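Local coordinates for peptidase S15/CocE/NonD (Thaumarchaeota archaeon SCGC AB-539-E09, PDB 4PF1), which acts as a serine aminopeptidase with an alpha/beta hydrolase fold, probably removing residues from the amino-terminal ends of peptides, at residues I172-A177 / P282-M287; A177-V182 / H362-A367; S207-Y212 / D233-A238; A384-D389 / P481-G486; W503-I508 / T618-H623. One frame throughout, in Å; residues are numbered along the deposited sequence.

Interactions 1 and 2 belong to one region of the catalytic alpha/beta hydrolase fold: they share Ala177, and the probable backbone hydrogen bond between Pro286 and Val181 ties them together. Both are partly buried and mainly apolar, the first joining two loops that lead into neighbouring strands, the second a helix end and a strand. Interaction 3, about 39 Å from interaction 1 between centres, is a buried helix pair on the opposite side of the chain's centre. Interaction 4 links the edge of the large sheet that interaction 2 also reaches to the C-terminal strands, meeting interaction 5 through Ala485 and His623. Interaction 4 is a polar surface contact organised by an arginine, whereas interaction 5 is wholly aliphatic and lies in a buried core.

Interaction 1: residues I172-A177 / P282-M287; sequences INPHPA and PLTVPM
Val285 is rotated with CG1 anti to its own backbone N (chi1 -176°), which turns the other methyl, CG2, to the Pro174 ring; in Thr284, chi1 of 56° sets OG1 against the same proline. The contact joins two loops of the alpha/beta hydrolase fold, each leading into a strand of the central sheet: residues 172-177 precede strand 178-184, and residues 282-287 run into its parallel neighbour 287-292. No hydrogen bond crosses between the segments, whose nearest CA atoms, those of Pro174 and Val285, stand 7.9 Å apart. The meeting is a small van der Waals contact in which the Pro174 and Val285 side chains run antiparallel alongside one another. Val285, which is buried, also packs on Leu178 and Val181 of strand 178-184; Pro174 and Thr284 are more open. Within the 172-177 loop, Ala177 N donates to His175 ND1 at 3.0 Å, close to the imidazole plane, and the NE2 of that histidine is held by Asp142 of helix 133-147. At the junction itself, Pro174 CG rests 3.8 Å from Val285 CG2 and 3.9 Å from Thr284 OG1.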
# COMPACT_ATOMS: atom_id res chain seq x y z
N ILE A 172 -6.49 -6.66 46.55
CA ILE A 172 -5.83 -6.80 47.86
C ILE A 172 -6.52 -5.84 48.83
O ILE A 172 -6.57 -4.64 48.55
CB ILE A 172 -4.29 -6.56 47.77
CG1 ILE A 172 -3.61 -7.51 46.74
CG2 ILE A 172 -3.62 -6.64 49.16
CD1 ILE A 172 -3.80 -9.05 46.98
N ASN A 173 -7.07 -6.38 49.96
CA ASN A 173 -7.88 -5.62 50.95
C ASN A 173 -8.88 -4.74 50.16
O ASN A 173 -8.74 -3.51 50.13
CB ASN A 173 -7.00 -4.79 51.90
CG ASN A 173 -5.92 -5.59 52.59
OD1 ASN A 173 -4.72 -5.35 52.40
ND2 ASN A 173 -6.32 -6.55 53.42
N PRO A 174 -9.79 -5.37 49.37
CA PRO A 174 -10.62 -4.58 48.46
C PRO A 174 -11.69 -3.74 49.13
O PRO A 174 -12.22 -4.13 50.17
CB PRO A 174 -11.25 -5.64 47.55
CG PRO A 174 -11.28 -6.86 48.36
CD PRO A 174 -10.05 -6.82 49.21
N HIS A 175 -12.00 -2.60 48.52
CA HIS A 175 -13.08 -1.72 48.94
C HIS A 175 -14.40 -2.46 48.70
O HIS A 175 -14.54 -3.10 47.66
CB HIS A 175 -13.03 -0.39 48.17
CG HIS A 175 -13.94 0.66 48.72
ND1 HIS A 175 -15.31 0.62 48.49
CD2 HIS A 175 -13.66 1.73 49.48
CE1 HIS A 175 -15.81 1.67 49.12
NE2 HIS A 175 -14.85 2.37 49.74
N PRO A 176 -15.36 -2.41 49.66
CA PRO A 176 -16.63 -3.15 49.47
C PRO A 176 -17.40 -2.80 48.18
O PRO A 176 -18.21 -3.60 47.73
CB PRO A 176 -17.45 -2.78 50.71
CG PRO A 176 -16.78 -1.58 51.29
CD PRO A 176 -15.34 -1.74 50.97
N ALA A 177 -17.12 -1.61 47.58
CA ALA A 177 -17.77 -1.18 46.34
C ALA A 177 -17.19 -1.89 45.09
O ALA A 177 -17.85 -1.90 44.05
CB ALA A 177 -17.67 0.32 46.19
N PRO A 282 -6.64 -13.62 50.40
CA PRO A 282 -7.97 -14.16 50.10
C PRO A 282 -8.48 -13.74 48.72
O PRO A 282 -8.24 -12.61 48.28
CB PRO A 282 -8.86 -13.59 51.21
CG PRO A 282 -7.92 -13.12 52.27
CD PRO A 282 -6.69 -12.69 51.55
N LEU A 283 -9.13 -14.68 48.03
CA LEU A 283 -9.73 -14.47 46.71
C LEU A 283 -11.23 -14.27 46.91
O LEU A 283 -11.95 -15.23 47.20
CB LEU A 283 -9.42 -15.68 45.82
CG LEU A 283 -10.05 -15.71 44.43
CD1 LEU A 283 -9.18 -14.98 43.41
CD2 LEU A 283 -10.27 -17.14 43.99
N THR A 284 -11.68 -13.00 46.85
CA THR A 284 -13.09 -12.64 47.10
C THR A 284 -13.74 -11.93 45.91
O THR A 284 -14.96 -12.01 45.74
CB THR A 284 -13.19 -11.75 48.35
OG1 THR A 284 -12.37 -10.59 48.18
CG2 THR A 284 -12.82 -12.48 49.65
N VAL A 285 -12.93 -11.22 45.11
CA VAL A 285 -13.41 -10.43 43.97
C VAL A 285 -13.48 -11.31 42.70
O VAL A 285 -12.49 -11.95 42.34
CB VAL A 285 -12.50 -9.18 43.74
CG1 VAL A 285 -13.03 -8.30 42.61
CG2 VAL A 285 -12.33 -8.37 45.03
N PRO A 286 -14.64 -11.32 41.98
CA PRO A 286 -14.72 -12.08 40.71
C PRO A 286 -13.70 -11.57 39.70
O PRO A 286 -13.54 -10.36 39.54
CB PRO A 286 -16.16 -11.83 40.24
CG PRO A 286 -16.90 -11.38 41.45
CD PRO A 286 -15.91 -10.62 42.26
N MET A 287 -12.96 -12.50 39.08
CA MET A 287 -11.87 -12.18 38.17
C MET A 287 -12.06 -12.82 36.80
O MET A 287 -12.33 -14.02 36.71
CB MET A 287 -10.54 -12.66 38.79
CG MET A 287 -9.32 -11.93 38.28
SD MET A 287 -7.79 -12.50 39.07
CE MET A 287 -8.13 -12.11 40.80

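Interaction 2: residues A177-V182 / H362-A367; sequences ALKAVV and HYLKDA
The contact of Lys179 and Ala180 with Tyr363 and Leu364 is helix-on-sheet packing, in which the C-terminal end of helix 347-365 lies against the start of strand 178-184, within the central sheet. It relies on carbon surfaces and close backbone approach, with no hydrogen bond between the segments. Lys179 contributes the base of its side chain: CB lies 3.6 Å from Tyr363 O and 3.8 Å from Leu364 CD2. The lysine chain bends at chi2 (-61°), and its amine turns from the helix to bond Pro176 O. In return, Tyr363 CB reaches 3.8 Å from Lys179 O, while the phenol ring continues past obliquely, with CD2 at 4.2 Å from Ala180 CB. Within the helix, the tyrosine has a further neighbour: CD2 of His362 sits 3.7 Å above the ring plane of Tyr363, over its centre. That imidazole is fixed by His362 ND1 donating to Ala367 O at 2.8 Å, a nearly straight approach to the carbonyl that ties down the chain where Asp366, with positive phi, leaves the helix. Asp366 also forms a salt bridge with Arg154 of strand 154-160, the strand beside 178-184. A helix packed against a largely parallel central sheet is characteristic of the layered alpha/beta hydrolase fold.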
# COMPACT_ATOMS: atom_id res chain seq x y z
N ALA A 177 -17.12 -1.61 47.58
CA ALA A 177 -17.77 -1.18 46.34
C ALA A 177 -17.19 -1.89 45.09
O ALA A 177 -17.85 -1.90 44.05
CB ALA A 177 -17.67 0.32 46.19
N LEU A 178 -15.97 -2.48 45.19
CA LEU A 178 -15.36 -3.22 44.08
C LEU A 178 -16.09 -4.56 43.91
O LEU A 178 -16.06 -5.40 44.82
CB LEU A 178 -13.84 -3.42 44.27
CG LEU A 178 -13.11 -4.11 43.10
CD1 LEU A 178 -12.88 -3.14 41.94
CD2 LEU A 178 -11.81 -4.70 43.56
N LYS A 179 -16.77 -4.74 42.76
CA LYS A 179 -17.62 -5.89 42.49
C LYS A 179 -17.02 -6.91 41.51
O LYS A 179 -17.47 -8.05 41.51
CB LYS A 179 -19.01 -5.44 41.97
CG LYS A 179 -19.75 -4.46 42.90
CD LYS A 179 -20.07 -5.06 44.29
CE LYS A 179 -20.57 -4.01 45.25
NZ LYS A 179 -20.79 -4.57 46.61
N ALA A 180 -16.04 -6.50 40.67
CA ALA A 180 -15.40 -7.38 39.68
C ALA A 180 -14.12 -6.78 39.12
O ALA A 180 -13.95 -5.56 39.17
CB ALA A 180 -16.37 -7.68 38.54
N VAL A 181 -13.23 -7.62 38.56
CA VAL A 181 -11.99 -7.18 37.91
C VAL A 181 -11.78 -7.92 36.58
O VAL A 181 -12.11 -9.11 36.47
CB VAL A 181 -10.72 -7.27 38.81
CG1 VAL A 181 -10.70 -6.18 39.88
CG2 VAL A 181 -10.56 -8.66 39.43
N VAL A 182 -11.22 -7.22 35.57
CA VAL A 182 -10.89 -7.81 34.27
C VAL A 182 -9.41 -7.47 33.94
O VAL A 182 -9.14 -6.53 33.18
CB VAL A 182 -11.87 -7.40 33.13
CG1 VAL A 182 -11.56 -8.14 31.84
CG2 VAL A 182 -13.33 -7.62 33.53
N HIS A 362 -23.63 -8.29 35.06
CA HIS A 362 -24.20 -9.14 36.10
C HIS A 362 -23.80 -8.65 37.51
O HIS A 362 -24.66 -8.54 38.37
CB HIS A 362 -23.81 -10.62 35.92
CG HIS A 362 -24.14 -11.46 37.11
ND1 HIS A 362 -25.44 -11.68 37.51
CD2 HIS A 362 -23.31 -12.05 38.01
CE1 HIS A 362 -25.37 -12.40 38.61
NE2 HIS A 362 -24.11 -12.66 38.95
N TYR A 363 -22.50 -8.39 37.74
CA TYR A 363 -22.01 -7.98 39.06
C TYR A 363 -22.22 -6.50 39.37
O TYR A 363 -22.19 -6.11 40.54
CB TYR A 363 -20.51 -8.33 39.22
CG TYR A 363 -20.23 -9.82 39.25
CD1 TYR A 363 -20.61 -10.60 40.33
CD2 TYR A 363 -19.53 -10.44 38.21
CE1 TYR A 363 -20.36 -11.97 40.37
CE2 TYR A 363 -19.26 -11.81 38.24
CZ TYR A 363 -19.66 -12.57 39.32
OH TYR A 363 -19.39 -13.92 39.36
N LEU A 364 -22.43 -5.66 38.34
CA LEU A 364 -22.56 -4.21 38.55
C LEU A 364 -23.99 -3.68 38.35
O LEU A 364 -24.29 -2.57 38.80
CB LEU A 364 -21.60 -3.44 37.64
CG LEU A 364 -20.10 -3.73 37.80
CD1 LEU A 364 -19.35 -3.30 36.57
CD2 LEU A 364 -19.54 -3.05 39.04
N LYS A 365 -24.86 -4.43 37.66
CA LYS A 365 -26.23 -3.98 37.39
C LYS A 365 -27.29 -5.05 37.70
O LYS A 365 -28.47 -4.83 37.42
CB LYS A 365 -26.37 -3.52 35.92
CG LYS A 365 -25.87 -2.10 35.68
CD LYS A 365 -26.50 -1.49 34.42
CE LYS A 365 -25.60 -1.60 33.22
NZ LYS A 365 -26.13 -0.82 32.06
N ASP A 366 -26.87 -6.19 38.31
CA ASP A 366 -27.74 -7.33 38.67
C ASP A 366 -28.43 -7.96 37.43
O ASP A 366 -29.52 -8.53 37.54
CB ASP A 366 -28.77 -6.95 39.77
CG ASP A 366 -28.15 -6.57 41.11
OD1 ASP A 366 -27.09 -7.14 41.46
OD2 ASP A 366 -28.75 -5.74 41.82
N ALA A 367 -27.76 -7.88 36.27
CA ALA A 367 -28.22 -8.44 35.00
C ALA A 367 -28.12 -9.98 35.03
O ALA A 367 -27.36 -10.51 35.85
CB ALA A 367 -27.38 -7.88 33.85

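Interaction 3: residues S207-Y212 / D233-A238; sequences SLPYAY and DAYLRA
Leu208 and Tyr235 have the nearest CA atoms of two helical segments, 11.0 Å apart; at this separation contact depends on side chains, chiefly the long phenol of Tyr235. Residues 207-212 belong to helix 204-215, which is kinked around Pro209: the nitrogens of Pro209 and Tyr210 make no bond to the preceding turn, and regular pairing resumes with Ala211 N to Ser207 O at 2.9 Å. Residues 233-238 form the last part of helix 231-238. Tyr235 spans the distance. Its CG lies anti to the carbonyl carbon (chi1 -77°), sending the phenol toward the kink, where OH comes 3.7 Å from Pro209 CG and 3.9 Å from Pro209 CD. The proline ring and the phenol meet head-on. Leu208 meets the same ring at its edge, near the plane, with CD1 4.3 Å from Tyr235 CE2. The contact is thus buried packing without a hydrogen bond between the segments. On another side of the second helix, Arg237 NH2 and Asp233 OD1 form a salt bridge of 2.8 Å, the nitrogen standing above the carboxylate plane; Asp233 also pairs with Arg441, and Arg237 with Asp513 of a third subunit. Met244 of helix 241-247 packs on both Leu208 and Tyr235, joining the two, while Trp256 of helix 254-261 covers Leu208 as well.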
# COMPACT_ATOMS: atom_id res chain seq x y z
N SER A 207 13.48 -3.06 28.25
CA SER A 207 13.70 -2.52 29.59
C SER A 207 14.33 -1.12 29.60
O SER A 207 13.75 -0.22 30.20
CB SER A 207 14.56 -3.47 30.42
OG SER A 207 13.96 -4.76 30.50
N LEU A 208 15.53 -0.95 29.00
CA LEU A 208 16.30 0.30 29.05
C LEU A 208 15.53 1.53 28.49
O LEU A 208 15.39 2.50 29.24
CB LEU A 208 17.67 0.17 28.36
CG LEU A 208 18.64 -0.87 28.95
CD1 LEU A 208 19.94 -0.89 28.17
CD2 LEU A 208 18.93 -0.60 30.41
N PRO A 209 15.00 1.54 27.23
CA PRO A 209 14.26 2.73 26.76
C PRO A 209 13.02 3.04 27.60
O PRO A 209 12.73 4.21 27.85
CB PRO A 209 13.89 2.38 25.31
CG PRO A 209 14.83 1.29 24.93
CD PRO A 209 15.06 0.51 26.18
N TYR A 210 12.31 1.99 28.06
CA TYR A 210 11.10 2.12 28.87
C TYR A 210 11.40 2.72 30.25
O TYR A 210 10.70 3.63 30.68
CB TYR A 210 10.38 0.77 29.00
CG TYR A 210 9.12 0.82 29.84
CD1 TYR A 210 9.15 0.52 31.20
CD2 TYR A 210 7.89 1.14 29.27
CE1 TYR A 210 7.99 0.56 31.97
CE2 TYR A 210 6.73 1.18 30.03
CZ TYR A 210 6.78 0.88 31.39
OH TYR A 210 5.64 0.91 32.15
N ALA A 211 12.45 2.21 30.95
CA ALA A 211 12.84 2.75 32.25
C ALA A 211 13.28 4.21 32.11
O ALA A 211 12.91 5.04 32.94
CB ALA A 211 13.97 1.92 32.85
N TYR A 212 13.97 4.55 31.01
CA TYR A 212 14.42 5.91 30.71
C TYR A 212 13.23 6.85 30.52
O TYR A 212 13.15 7.86 31.19
CB TYR A 212 15.30 5.91 29.44
CG TYR A 212 16.03 7.21 29.18
CD1 TYR A 212 15.44 8.23 28.45
CD2 TYR A 212 17.35 7.38 29.59
CE1 TYR A 212 16.12 9.42 28.17
CE2 TYR A 212 18.05 8.56 29.31
CZ TYR A 212 17.43 9.57 28.60
OH TYR A 212 18.11 10.74 28.33
N ASP A 233 22.68 -3.27 15.46
CA ASP A 233 23.98 -2.63 15.35
C ASP A 233 24.32 -1.84 16.62
O ASP A 233 25.42 -2.01 17.16
CB ASP A 233 24.00 -1.70 14.13
CG ASP A 233 25.10 -2.01 13.16
OD1 ASP A 233 26.25 -1.59 13.40
OD2 ASP A 233 24.82 -2.69 12.14
N ALA A 234 23.37 -1.02 17.11
CA ALA A 234 23.54 -0.17 18.30
C ALA A 234 23.88 -0.97 19.57
O ALA A 234 24.87 -0.65 20.23
CB ALA A 234 22.29 0.66 18.53
N TYR A 235 23.09 -2.01 19.89
CA TYR A 235 23.28 -2.82 21.09
C TYR A 235 24.54 -3.71 21.01
O TYR A 235 25.19 -3.93 22.04
CB TYR A 235 22.02 -3.65 21.39
CG TYR A 235 20.90 -2.83 22.01
CD1 TYR A 235 19.99 -2.15 21.21
CD2 TYR A 235 20.77 -2.71 23.39
CE1 TYR A 235 18.98 -1.37 21.76
CE2 TYR A 235 19.75 -1.95 23.96
CZ TYR A 235 18.86 -1.27 23.14
OH TYR A 235 17.86 -0.50 23.68
N LEU A 236 24.91 -4.18 19.79
CA LEU A 236 26.12 -5.00 19.59
C LEU A 236 27.39 -4.16 19.81
O LEU A 236 28.34 -4.65 20.44
CB LEU A 236 26.13 -5.64 18.19
CG LEU A 236 27.23 -6.69 17.90
CD1 LEU A 236 27.16 -7.87 18.87
CD2 LEU A 236 27.14 -7.18 16.45
N ARG A 237 27.40 -2.90 19.33
CA ARG A 237 28.54 -1.98 19.48
C ARG A 237 28.74 -1.60 20.95
O ARG A 237 29.88 -1.40 21.37
CB ARG A 237 28.35 -0.72 18.63
CG ARG A 237 28.60 -0.94 17.15
CD ARG A 237 28.52 0.36 16.38
NE ARG A 237 28.06 0.16 15.00
CZ ARG A 237 27.80 1.15 14.16
NH1 ARG A 237 27.95 2.42 14.54
NH2 ARG A 237 27.39 0.89 12.92
N ALA A 238 27.64 -1.53 21.74
CA ALA A 238 27.70 -1.23 23.18
C ALA A 238 28.33 -2.40 23.95
O ALA A 238 29.01 -2.18 24.95
CB ALA A 238 26.30 -0.94 23.71

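Interaction 4: residues A384-D389 / P481-G486; sequences AWHRYD and PLRVAG
Arg483 reaches across from strand 482-486 to place one guanidinium nitrogen, NH2, beside two aromatic side chains of strand 384-388. It lies over one face of the His386 ring, offset toward the rim, with NH2 3.7 Å from NE2 of that histidine. The two side chains point at each other, and their planes are 45° apart, so this is not a flat stack. Tyr388 crosses the arginine instead: its OH accepts a weak hydrogen bond from Arg483 NH2 at 3.3 Å, poorly aligned at the hydrogen (121°). A bend at chi3 (69°) in the arginine chain turns the guanidinium to this position. Both aromatic residues project from the same side of their strand, as alternate residues do, and His386 CB lies 3.5 Å above the Tyr388 ring plane near its rim. The stronger polar link comes from Glu379, whose carboxylate forms a salt bridge with Arg483 NE and a hydrogen bond with His386 NE2. One acid thereby fixes the two neighbours relative to each other, and its negative charge probably offsets the positive charge of Arg483. This surface contact joins the edge of the alpha/beta hydrolase sheet, where strand 384-388 pairs with 375-379, to the beta-rich C-terminal region, where strand 482-486 pairs with 562-566; Ile625 of strand 606-625 packs on both Tyr388 and Arg483.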
# COMPACT_ATOMS: atom_id res chain seq x y z
N ALA A 384 -11.66 -21.72 16.30
CA ALA A 384 -12.88 -21.93 17.08
C ALA A 384 -12.65 -21.70 18.56
O ALA A 384 -11.59 -22.04 19.09
CB ALA A 384 -13.41 -23.33 16.85
N TRP A 385 -13.66 -21.11 19.23
CA TRP A 385 -13.67 -20.89 20.68
C TRP A 385 -14.18 -22.14 21.37
O TRP A 385 -15.16 -22.73 20.91
CB TRP A 385 -14.56 -19.68 21.04
CG TRP A 385 -13.94 -18.34 20.79
CD1 TRP A 385 -14.24 -17.48 19.78
CD2 TRP A 385 -12.99 -17.66 21.63
NE1 TRP A 385 -13.51 -16.32 19.91
CE2 TRP A 385 -12.73 -16.40 21.03
CE3 TRP A 385 -12.30 -18.01 22.80
CZ2 TRP A 385 -11.82 -15.49 21.58
CZ3 TRP A 385 -11.40 -17.10 23.34
CH2 TRP A 385 -11.17 -15.86 22.73
N HIS A 386 -13.51 -22.57 22.43
CA HIS A 386 -13.91 -23.77 23.16
C HIS A 386 -14.21 -23.47 24.61
O HIS A 386 -13.59 -22.60 25.21
CB HIS A 386 -12.82 -24.85 23.08
CG HIS A 386 -12.47 -25.27 21.68
ND1 HIS A 386 -13.30 -26.09 20.95
CD2 HIS A 386 -11.37 -24.98 20.95
CE1 HIS A 386 -12.69 -26.27 19.79
NE2 HIS A 386 -11.53 -25.62 19.74
N ARG A 387 -15.16 -24.22 25.17
CA ARG A 387 -15.52 -24.17 26.59
C ARG A 387 -14.77 -25.30 27.30
O ARG A 387 -15.00 -26.47 26.99
CB ARG A 387 -17.04 -24.33 26.78
CG ARG A 387 -17.87 -23.17 26.23
CD ARG A 387 -19.36 -23.43 26.41
NE ARG A 387 -19.73 -23.58 27.82
CZ ARG A 387 -20.17 -22.59 28.59
NH1 ARG A 387 -20.33 -21.37 28.08
NH2 ARG A 387 -20.46 -22.81 29.87
N TYR A 388 -13.83 -24.95 28.19
CA TYR A 388 -13.05 -25.96 28.92
C TYR A 388 -13.27 -25.83 30.42
O TYR A 388 -13.50 -24.73 30.92
CB TYR A 388 -11.55 -25.84 28.59
CG TYR A 388 -11.17 -26.22 27.16
CD1 TYR A 388 -11.77 -27.30 26.52
CD2 TYR A 388 -10.14 -25.56 26.50
CE1 TYR A 388 -11.41 -27.66 25.22
CE2 TYR A 388 -9.76 -25.92 25.21
CZ TYR A 388 -10.40 -26.97 24.57
OH TYR A 388 -10.03 -27.32 23.29
N ASP A 389 -13.18 -26.96 31.15
CA ASP A 389 -13.35 -26.99 32.60
C ASP A 389 -12.03 -26.73 33.32
O ASP A 389 -12.04 -26.38 34.51
CB ASP A 389 -13.94 -28.34 33.04
CG ASP A 389 -15.36 -28.59 32.56
OD1 ASP A 389 -16.16 -27.62 32.55
OD2 ASP A 389 -15.68 -29.75 32.24
N PRO A 481 -5.26 -34.11 11.06
CA PRO A 481 -5.00 -32.98 11.97
C PRO A 481 -4.46 -33.42 13.34
O PRO A 481 -4.87 -34.46 13.86
CB PRO A 481 -6.36 -32.30 12.10
CG PRO A 481 -7.35 -33.37 11.80
CD PRO A 481 -6.71 -34.24 10.77
N LEU A 482 -3.54 -32.63 13.91
CA LEU A 482 -2.95 -32.88 15.23
C LEU A 482 -3.27 -31.70 16.16
O LEU A 482 -2.86 -30.57 15.89
CB LEU A 482 -1.42 -33.08 15.11
CG LEU A 482 -0.74 -33.76 16.29
CD1 LEU A 482 0.26 -34.78 15.81
CD2 LEU A 482 -0.05 -32.74 17.18
N ARG A 483 -4.04 -31.97 17.22
CA ARG A 483 -4.49 -30.95 18.17
C ARG A 483 -3.60 -30.91 19.40
O ARG A 483 -3.38 -31.95 20.02
CB ARG A 483 -5.95 -31.20 18.60
CG ARG A 483 -6.98 -31.18 17.47
CD ARG A 483 -8.39 -31.26 18.02
NE ARG A 483 -8.76 -30.04 18.75
CZ ARG A 483 -9.60 -30.01 19.78
NH1 ARG A 483 -10.16 -31.13 20.22
NH2 ARG A 483 -9.88 -28.87 20.39
N VAL A 484 -3.12 -29.71 19.78
CA VAL A 484 -2.30 -29.51 20.98
C VAL A 484 -2.95 -28.45 21.89
O VAL A 484 -3.55 -27.50 21.39
CB VAL A 484 -0.82 -29.16 20.68
CG1 VAL A 484 -0.06 -30.37 20.14
CG2 VAL A 484 -0.70 -27.96 19.73
N ALA A 485 -2.85 -28.64 23.21
CA ALA A 485 -3.39 -27.72 24.20
C ALA A 485 -2.53 -27.71 25.46
O ALA A 485 -1.95 -28.74 25.82
CB ALA A 485 -4.83 -28.08 24.55
N GLY A 486 -2.44 -26.56 26.11
CA GLY A 486 -1.67 -26.41 27.33
C GLY A 486 -0.29 -25.82 27.13
O GLY A 486 -0.05 -25.10 26.16

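Interaction 5: residues W503-I508 / T618-H623; sequences WVVKII and TAIEIH
The contact is wholly apolar and is carried by Ile620, whose two branches grip different residues of the opposing strand. Its CD1 touches Val505 CG1 at 3.8 Å, and its CG2 touches Ile507 CD1 at 3.7 Å. A chi1 of -55° puts CG2 of Ile620 anti to the backbone N, where it meets Ile507, while CG1, beside that N, carries CD1 to Val505. Val505 and Ile507, two apart on one strand and hence on the same face, receive them. All three residues are buried, and no hydrogen bond joins the segments, whose nearest CA atoms, in Ile507 and Ile620, are 8.8 Å apart, as expected of packed sheets rather than paired strands. The polar ends of Lys506 and Glu621 lie apart from the contact: the amine of Lys506 bonds to Gln461, Gln575 and Gln577, and Glu621 makes a salt bridge with Arg491. Two sheets packed in this way form a sandwich-like core, consistent with the jelly-roll-like C-terminal domain of S15-family peptidases. Strand 502-510, between 571-577 and 525-534, supplies one layer; strand 606-625, which pairs with 401-408 and 489-496, supplies the other, and Val574 and Ala490 also pack on Ile620.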
# COMPACT_ATOMS: atom_id res chain seq x y z
N TRP A 503 19.72 -20.80 25.79
CA TRP A 503 19.11 -21.81 24.93
C TRP A 503 17.72 -21.35 24.52
O TRP A 503 16.84 -21.18 25.37
CB TRP A 503 19.08 -23.19 25.60
CG TRP A 503 20.43 -23.71 26.02
CD1 TRP A 503 20.98 -23.67 27.26
CD2 TRP A 503 21.42 -24.32 25.17
NE1 TRP A 503 22.23 -24.24 27.26
CE2 TRP A 503 22.53 -24.64 25.98
CE3 TRP A 503 21.46 -24.66 23.80
CZ2 TRP A 503 23.67 -25.28 25.47
CZ3 TRP A 503 22.59 -25.28 23.30
CH2 TRP A 503 23.69 -25.57 24.13
N VAL A 504 17.55 -21.07 23.22
CA VAL A 504 16.28 -20.64 22.64
C VAL A 504 15.60 -21.86 22.02
O VAL A 504 16.21 -22.54 21.19
CB VAL A 504 16.48 -19.51 21.58
CG1 VAL A 504 15.14 -19.05 20.99
CG2 VAL A 504 17.24 -18.32 22.16
N VAL A 505 14.36 -22.14 22.43
CA VAL A 505 13.59 -23.26 21.87
C VAL A 505 12.35 -22.69 21.20
O VAL A 505 11.59 -21.96 21.83
CB VAL A 505 13.24 -24.35 22.93
CG1 VAL A 505 12.42 -25.48 22.31
CG2 VAL A 505 14.50 -24.91 23.59
N LYS A 506 12.15 -23.02 19.90
CA LYS A 506 10.98 -22.55 19.15
C LYS A 506 10.13 -23.70 18.64
O LYS A 506 10.67 -24.66 18.08
CB LYS A 506 11.41 -21.71 17.93
CG LYS A 506 12.42 -20.61 18.18
CD LYS A 506 12.71 -19.92 16.86
CE LYS A 506 14.01 -19.19 16.86
NZ LYS A 506 14.48 -18.93 15.47
N ILE A 507 8.80 -23.58 18.78
CA ILE A 507 7.84 -24.53 18.18
C ILE A 507 7.24 -23.82 16.99
O ILE A 507 6.79 -22.67 17.11
CB ILE A 507 6.77 -25.05 19.19
CG1 ILE A 507 7.40 -26.00 20.22
CG2 ILE A 507 5.59 -25.74 18.44
CD1 ILE A 507 6.55 -26.27 21.39
N ILE A 508 7.25 -24.46 15.83
CA ILE A 508 6.80 -23.84 14.59
C ILE A 508 5.80 -24.72 13.85
O ILE A 508 5.94 -25.95 13.82
CB ILE A 508 8.06 -23.53 13.71
CG1 ILE A 508 8.85 -22.32 14.25
CG2 ILE A 508 7.73 -23.36 12.22
CD1 ILE A 508 10.36 -22.52 14.26
N THR A 618 16.41 -35.60 24.20
CA THR A 618 15.87 -34.25 24.01
C THR A 618 14.53 -34.37 23.30
O THR A 618 14.43 -35.06 22.28
CB THR A 618 16.86 -33.36 23.25
OG1 THR A 618 18.03 -33.16 24.05
CG2 THR A 618 16.26 -32.01 22.85
N ALA A 619 13.49 -33.74 23.88
CA ALA A 619 12.13 -33.79 23.33
C ALA A 619 11.29 -32.64 23.81
O ALA A 619 11.59 -32.02 24.84
CB ALA A 619 11.46 -35.10 23.74
N ILE A 620 10.19 -32.37 23.09
CA ILE A 620 9.18 -31.40 23.50
C ILE A 620 8.05 -32.20 24.14
O ILE A 620 7.52 -33.12 23.51
CB ILE A 620 8.68 -30.51 22.33
CG1 ILE A 620 9.84 -29.79 21.59
CG2 ILE A 620 7.58 -29.53 22.79
CD1 ILE A 620 10.73 -28.87 22.44
N GLU A 621 7.73 -31.89 25.39
CA GLU A 621 6.64 -32.55 26.11
C GLU A 621 5.37 -31.78 25.82
O GLU A 621 5.20 -30.67 26.31
CB GLU A 621 6.94 -32.63 27.61
CG GLU A 621 8.22 -33.37 27.96
CD GLU A 621 8.64 -33.33 29.42
OE1 GLU A 621 7.94 -32.68 30.23
OE2 GLU A 621 9.67 -33.95 29.75
N ILE A 622 4.53 -32.32 24.92
CA ILE A 622 3.28 -31.67 24.49
C ILE A 622 2.06 -32.49 24.87
O ILE A 622 2.12 -33.72 24.95
CB ILE A 622 3.28 -31.34 22.97
CG1 ILE A 622 4.10 -32.36 22.16
CG2 ILE A 622 3.74 -29.92 22.72
CD1 ILE A 622 3.30 -33.38 21.47
N HIS A 623 0.93 -31.80 25.09
CA HIS A 623 -0.33 -32.41 25.47
C HIS A 623 -1.29 -32.44 24.27
O HIS A 623 -1.87 -31.41 23.91
CB HIS A 623 -0.92 -31.65 26.67
CG HIS A 623 -2.21 -32.21 27.19
ND1 HIS A 623 -2.23 -33.36 27.94
CD2 HIS A 623 -3.47 -31.72 27.08
CE1 HIS A 623 -3.50 -33.56 28.25
NE2 HIS A 623 -4.28 -32.59 27.76